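Local atomic coordinates of KLLA0F20702p (PDB entry 5Y5A), a protein that is the Est1 subunit of yeast telomerase and probably helps bring the enzyme to telomeres through its complex with Cdc13. Residues R478-E490 / R515-E529. Sequence-based numbering, arbitrary orientation.
Sequences RDYFYEEDIMLKE and RLVGKSKNKLTAKEE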
loop_
_atom_site.group_PDB
_atom_site.type_symbol
_atom_site.label_atom_id
_atom_site.label_comp_id
_atom_site.label_asym_id
_atom_site.label_seq_id
_atom_site.Cartn_x
_atom_site.Cartn_y
_atom_site.Cartn_z
ATOM N N ARG A 478 -20.166 -7.731 12.400
ATOM C CA ARG A 478 -20.222 -6.314 12.080
ATOM C C ARG A 478 -20.914 -6.092 10.743
ATOM O O ARG A 478 -21.180 -7.044 10.007
ATOM C CB ARG A 478 -18.820 -5.738 12.029
ATOM C CG ARG A 478 -17.958 -6.433 11.003
ATOM C CD ARG A 478 -16.615 -5.793 10.946
ATOM N NE ARG A 478 -15.705 -6.484 10.041
ATOM C CZ ARG A 478 -14.519 -5.997 9.708
ATOM N NH1 ARG A 478 -14.145 -4.824 10.207
ATOM N NH2 ARG A 478 -13.717 -6.663 8.886
ATOM N N ASP A 479 -21.181 -4.833 10.414
ATOM C CA ASP A 479 -21.953 -4.528 9.216
ATOM C C ASP A 479 -21.138 -3.865 8.115
ATOM O O ASP A 479 -21.628 -3.701 6.994
ATOM C CB ASP A 479 -23.147 -3.648 9.583
ATOM C CG ASP A 479 -24.172 -4.392 10.412
ATOM O OD1 ASP A 479 -24.238 -5.633 10.285
ATOM O OD2 ASP A 479 -24.903 -3.747 11.192
ATOM N N TYR A 480 -19.893 -3.508 8.422
ATOM C CA TYR A 480 -19.046 -2.824 7.451
ATOM C C TYR A 480 -17.570 -2.894 7.820
ATOM O O TYR A 480 -17.213 -3.249 8.946
ATOM C CB TYR A 480 -19.481 -1.358 7.303
ATOM C CG TYR A 480 -19.397 -0.529 8.574
ATOM C CD1 TYR A 480 -18.236 0.164 8.898
ATOM C CD2 TYR A 480 -20.485 -0.426 9.440
ATOM C CE1 TYR A 480 -18.153 0.926 10.047
ATOM C CE2 TYR A 480 -20.407 0.336 10.597
ATOM C CZ TYR A 480 -19.238 1.010 10.894
ATOM O OH TYR A 480 -19.152 1.772 12.042
ATOM N N PHE A 481 -16.716 -2.554 6.857
ATOM C CA PHE A 481 -15.269 -2.558 7.061
ATOM C C PHE A 481 -14.806 -1.336 7.850
ATOM O O PHE A 481 -15.369 -0.249 7.708
ATOM C CB PHE A 481 -14.536 -2.605 5.716
ATOM C CG PHE A 481 -14.256 -3.994 5.216
ATOM C CD1 PHE A 481 -14.838 -5.099 5.821
ATOM C CD2 PHE A 481 -13.393 -4.195 4.150
ATOM C CE1 PHE A 481 -14.575 -6.371 5.362
ATOM C CE2 PHE A 481 -13.127 -5.469 3.683
ATOM C CZ PHE A 481 -13.717 -6.559 4.292
ATOM N N TYR A 482 -13.779 -1.522 8.677
ATOM C CA TYR A 482 -13.179 -0.419 9.422
ATOM C C TYR A 482 -11.969 0.137 8.659
ATOM O O TYR A 482 -11.563 -0.426 7.636
ATOM C CB TYR A 482 -12.774 -0.873 10.831
ATOM C CG TYR A 482 -13.932 -1.377 11.671
ATOM C CD1 TYR A 482 -15.225 -0.921 11.452
ATOM C CD2 TYR A 482 -13.733 -2.318 12.672
ATOM C CE1 TYR A 482 -16.286 -1.387 12.210
ATOM C CE2 TYR A 482 -14.792 -2.786 13.439
ATOM C CZ TYR A 482 -16.062 -2.317 13.199
ATOM O OH TYR A 482 -17.114 -2.781 13.949
ATOM N N GLU A 483 -11.398 1.235 9.157
ATOM C CA GLU A 483 -10.314 1.926 8.459
ATOM C C GLU A 483 -9.180 0.979 8.112
ATOM O O GLU A 483 -8.713 0.954 6.971
ATOM C CB GLU A 483 -9.764 3.093 9.294
ATOM C CG GLU A 483 -10.691 4.305 9.411
ATOM C CD GLU A 483 -11.524 4.300 10.689
ATOM O OE1 GLU A 483 -11.870 3.200 11.185
ATOM O OE2 GLU A 483 -11.829 5.401 11.196
ATOM N N GLU A 484 -8.744 0.193 9.093
ATOM C CA GLU A 484 -7.616 -0.707 8.880
ATOM C C GLU A 484 -7.977 -1.828 7.895
ATOM O O GLU A 484 -7.113 -2.306 7.165
ATOM C CB GLU A 484 -7.116 -1.289 10.213
ATOM C CG GLU A 484 -8.107 -2.190 10.960
ATOM C CD GLU A 484 -8.965 -1.436 11.962
ATOM O OE1 GLU A 484 -9.284 -2.023 13.021
ATOM O OE2 GLU A 484 -9.311 -0.260 11.694
ATOM N N ASP A 485 -9.245 -2.232 7.859
ATOM C CA ASP A 485 -9.686 -3.230 6.885
ATOM C C ASP A 485 -9.524 -2.672 5.477
ATOM O O ASP A 485 -8.934 -3.305 4.599
ATOM C CB ASP A 485 -11.152 -3.638 7.111
ATOM C CG ASP A 485 -11.398 -4.247 8.481
ATOM O OD1 ASP A 485 -11.101 -5.438 8.675
ATOM O OD2 ASP A 485 -11.913 -3.536 9.361
ATOM N N ILE A 486 -10.065 -1.478 5.276
ATOM C CA ILE A 486 -10.020 -0.819 3.984
ATOM C C ILE A 486 -8.585 -0.645 3.488
ATOM O O ILE A 486 -8.290 -0.906 2.318
ATOM C CB ILE A 486 -10.703 0.553 4.041
ATOM C CG1 ILE A 486 -12.155 0.404 4.501
ATOM C CG2 ILE A 486 -10.646 1.236 2.679
ATOM C CD1 ILE A 486 -12.835 1.723 4.812
ATOM N N MET A 487 -7.699 -0.217 4.381
ATOM C CA MET A 487 -6.312 0.047 4.005
ATOM C C MET A 487 -5.601 -1.208 3.511
ATOM O O MET A 487 -4.780 -1.137 2.599
ATOM C CB MET A 487 -5.546 0.655 5.185
ATOM C CG MET A 487 -6.090 2.022 5.592
ATOM S SD MET A 487 -5.514 2.596 7.202
ATOM C CE MET A 487 -3.802 2.957 6.817
ATOM N N LEU A 488 -5.937 -2.353 4.095
ATOM C CA LEU A 488 -5.212 -3.592 3.824
ATOM C C LEU A 488 -5.918 -4.574 2.872
ATOM O O LEU A 488 -5.515 -5.745 2.770
ATOM C CB LEU A 488 -4.916 -4.293 5.153
ATOM C CG LEU A 488 -3.946 -3.529 6.064
ATOM C CD1 LEU A 488 -3.606 -4.343 7.306
ATOM C CD2 LEU A 488 -2.687 -3.195 5.301
ATOM N N LYS A 489 -6.968 -4.123 2.187
ATOM C CA LYS A 489 -7.656 -4.998 1.233
ATOM C C LYS A 489 -6.660 -5.497 0.186
ATOM O O LYS A 489 -5.899 -4.706 -0.357
ATOM C CB LYS A 489 -8.826 -4.270 0.565
ATOM C CG LYS A 489 -9.952 -3.945 1.523
ATOM C CD LYS A 489 -10.945 -2.953 0.945
ATOM C CE LYS A 489 -11.896 -3.617 -0.031
ATOM N NZ LYS A 489 -13.070 -2.737 -0.308
ATOM N N GLU A 490 -6.653 -6.812 -0.041
ATOM C CA GLU A 490 -5.770 -7.497 -1.005
ATOM C C GLU A 490 -4.286 -7.513 -0.622
ATOM O O GLU A 490 -3.433 -7.867 -1.443
ATOM C CB GLU A 490 -5.921 -6.888 -2.399
ATOM C CG GLU A 490 -7.356 -6.841 -2.889
ATOM C CD GLU A 490 -7.889 -8.186 -3.382
ATOM O OE1 GLU A 490 -7.400 -9.258 -2.948
ATOM O OE2 GLU A 490 -8.813 -8.164 -4.221
ATOM N N ARG A 515 -20.252 -0.909 1.861
ATOM C CA ARG A 515 -19.910 -1.528 3.146
ATOM C C ARG A 515 -18.432 -1.804 3.256
ATOM O O ARG A 515 -17.840 -1.659 4.328
ATOM C CB ARG A 515 -20.656 -2.847 3.353
ATOM C CG ARG A 515 -22.134 -2.709 3.450
ATOM C CD ARG A 515 -22.763 -4.003 3.914
ATOM N NE ARG A 515 -24.197 -3.829 4.058
ATOM C CZ ARG A 515 -24.764 -3.230 5.095
ATOM N NH1 ARG A 515 -24.007 -2.756 6.078
ATOM N NH2 ARG A 515 -26.084 -3.112 5.153
ATOM N N LEU A 516 -17.847 -2.223 2.138
ATOM C CA LEU A 516 -16.447 -2.625 2.113
ATOM C C LEU A 516 -15.516 -1.420 1.937
ATOM O O LEU A 516 -14.309 -1.583 1.822
ATOM C CB LEU A 516 -16.210 -3.660 1.008
ATOM C CG LEU A 516 -17.027 -4.960 1.136
ATOM C CD1 LEU A 516 -16.674 -5.969 0.048
ATOM C CD2 LEU A 516 -16.854 -5.583 2.512
ATOM N N VAL A 517 -16.082 -0.216 1.916
ATOM C CA VAL A 517 -15.271 1.001 1.998
ATOM C C VAL A 517 -15.759 1.891 3.135
ATOM O O VAL A 517 -15.623 3.107 3.079
ATOM C CB VAL A 517 -15.276 1.818 0.680
ATOM C CG1 VAL A 517 -14.475 1.099 -0.404
ATOM C CG2 VAL A 517 -16.700 2.125 0.221
ATOM N N GLY A 518 -16.336 1.269 4.160
ATOM C CA GLY A 518 -16.711 1.957 5.382
ATOM C C GLY A 518 -18.011 2.741 5.357
ATOM O O GLY A 518 -18.354 3.391 6.344
ATOM N N LYS A 519 -18.742 2.684 4.247
ATOM C CA LYS A 519 -19.966 3.467 4.113
ATOM C C LYS A 519 -21.227 2.614 4.225
ATOM O O LYS A 519 -21.397 1.634 3.503
ATOM C CB LYS A 519 -19.954 4.236 2.788
ATOM C CG LYS A 519 -18.940 5.370 2.788
ATOM C CD LYS A 519 -18.691 5.970 1.415
ATOM C CE LYS A 519 -17.570 7.005 1.503
ATOM N NZ LYS A 519 -17.050 7.456 0.183
ATOM N N SER A 520 -22.108 2.996 5.145
ATOM C CA SER A 520 -23.373 2.295 5.330
ATOM C C SER A 520 -24.362 3.148 6.117
ATOM O O SER A 520 -23.993 4.167 6.702
ATOM C CB SER A 520 -23.158 0.957 6.047
ATOM O OG SER A 520 -23.121 1.130 7.454
ATOM N N LYS A 521 -25.619 2.721 6.125
ATOM C CA LYS A 521 -26.654 3.391 6.901
ATOM C C LYS A 521 -26.405 3.183 8.388
ATOM O O LYS A 521 -26.688 4.053 9.212
ATOM C CB LYS A 521 -28.036 2.867 6.518
ATOM C CG LYS A 521 -28.278 2.776 5.019
ATOM C CD LYS A 521 -29.685 2.271 4.718
ATOM C CE LYS A 521 -29.922 2.143 3.221
ATOM N NZ LYS A 521 -31.315 1.715 2.901
ATOM N N ASN A 522 -25.876 2.012 8.723
ATOM C CA ASN A 522 -25.505 1.709 10.094
ATOM C C ASN A 522 -24.039 2.013 10.348
ATOM O O ASN A 522 -23.201 1.116 10.333
ATOM C CB ASN A 522 -25.796 0.243 10.422
ATOM C CG ASN A 522 -25.265 -0.165 11.787
ATOM O OD1 ASN A 522 -24.302 -0.930 11.892
ATOM N ND2 ASN A 522 -25.890 0.348 12.842
ATOM N N LYS A 523 -23.723 3.286 10.553
ATOM C CA LYS A 523 -22.396 3.649 11.025
ATOM C C LYS A 523 -22.442 3.805 12.532
ATOM O O LYS A 523 -23.338 4.445 13.080
ATOM C CB LYS A 523 -21.891 4.926 10.357
ATOM C CG LYS A 523 -20.477 5.305 10.766
ATOM C CD LYS A 523 -20.012 6.555 10.034
ATOM C CE LYS A 523 -18.610 6.952 10.456
ATOM N NZ LYS A 523 -18.134 8.173 9.751
ATOM N N LEU A 524 -21.476 3.195 13.201
ATOM C CA LEU A 524 -21.434 3.194 14.652
ATOM C C LEU A 524 -20.632 4.380 15.163
ATOM O O LEU A 524 -19.819 4.942 14.432
ATOM C CB LEU A 524 -20.828 1.884 15.153
ATOM C CG LEU A 524 -21.496 0.612 14.629
ATOM C CD1 LEU A 524 -20.601 -0.598 14.843
ATOM C CD2 LEU A 524 -22.851 0.421 15.299
ATOM N N THR A 525 -20.857 4.758 16.419
ATOM C CA THR A 525 -20.038 5.786 17.044
ATOM C C THR A 525 -18.589 5.312 17.109
ATOM O O THR A 525 -18.309 4.121 16.973
ATOM C CB THR A 525 -20.512 6.118 18.464
ATOM O OG1 THR A 525 -20.243 5.003 19.323
ATOM C CG2 THR A 525 -22.000 6.426 18.479
ATOM N N ALA A 526 -17.671 6.243 17.324
ATOM C CA ALA A 526 -16.270 5.886 17.495
ATOM C C ALA A 526 -16.130 4.942 18.682
ATOM O O ALA A 526 -15.306 4.025 18.670
ATOM C CB ALA A 526 -15.417 7.129 17.692
ATOM N N LYS A 527 -16.960 5.175 19.695
ATOM C CA LYS A 527 -16.983 4.360 20.905
ATOM C C LYS A 527 -17.415 2.927 20.597
ATOM O O LYS A 527 -16.742 1.961 20.974
ATOM C CB LYS A 527 -17.917 4.982 21.945
ATOM C CG LYS A 527 -18.127 4.125 23.185
ATOM C CD LYS A 527 -19.059 4.801 24.180
ATOM C CE LYS A 527 -19.313 3.915 25.392
ATOM N NZ LYS A 527 -20.353 4.483 26.298
ATOM N N GLU A 528 -18.541 2.801 19.903
ATOM C CA GLU A 528 -19.039 1.496 19.507
ATOM C C GLU A 528 -18.014 0.769 18.646
ATOM O O GLU A 528 -17.760 -0.414 18.858
ATOM C CB GLU A 528 -20.374 1.637 18.779
ATOM C CG GLU A 528 -21.499 2.045 19.722
ATOM C CD GLU A 528 -22.744 2.516 19.008
ATOM O OE1 GLU A 528 -23.745 2.803 19.698
ATOM O OE2 GLU A 528 -22.725 2.606 17.764
ATOM N N GLU A 529 -17.396 1.473 17.703
ATOM C CA GLU A 529 -16.374 0.847 16.869
ATOM C C GLU A 529 -15.207 0.361 17.723
ATOM O O GLU A 529 -14.681 -0.729 17.502
ATOM C CB GLU A 529 -15.889 1.810 15.785
ATOM C CG GLU A 529 -16.946 2.095 14.723
ATOM C CD GLU A 529 -16.425 2.906 13.544
ATOM O OE1 GLU A 529 -15.371 3.565 13.678
ATOM O OE2 GLU A 529 -17.079 2.883 12.480
HETATM O O HOH W 1 -14.551 2.900 10.762
#
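The carbonyl oxygen of R515 takes two backbone N-H groups from opposite faces of its plane: F481 N comes across the contact at 2.9 Å, nearly straight at 175°, and G518 N closes back within the turn. R515 also turns its NH1 to D479 O at 2.7 Å. L516 CD2 sits over the centre of the F481 ring in a CH-pi contact, 3.6 Å from the centroid. K489, its chain bent at chi3 (78°), brings NZ to within 2.7 Å of L516 O, well above the carbonyl plane. F481, L516 and K489 also meet the bound peptide, K489 through a cation-pi contact, helping form the peptide site.

With CG between its backbone N and carbonyl carbon (chi1 61°), Y480 lays its ring along residues 518-524. Its hydroxyl receives L524 N at 3.0 Å, and E529 OE2 lies at the ring edge, a doubtfully short 2.4 Å from Y480 OH. A water on E483 OE1 has a weak leg to E529 OE2; E483 salt-bridges R533.

Positive-phi G518 is the C-prime residue of a Schellman motif ending helix 512-515; the T525-E528 capping box starts helix 526-546, and residues 478-490 pack against the loop between them and against helical R515 and E529.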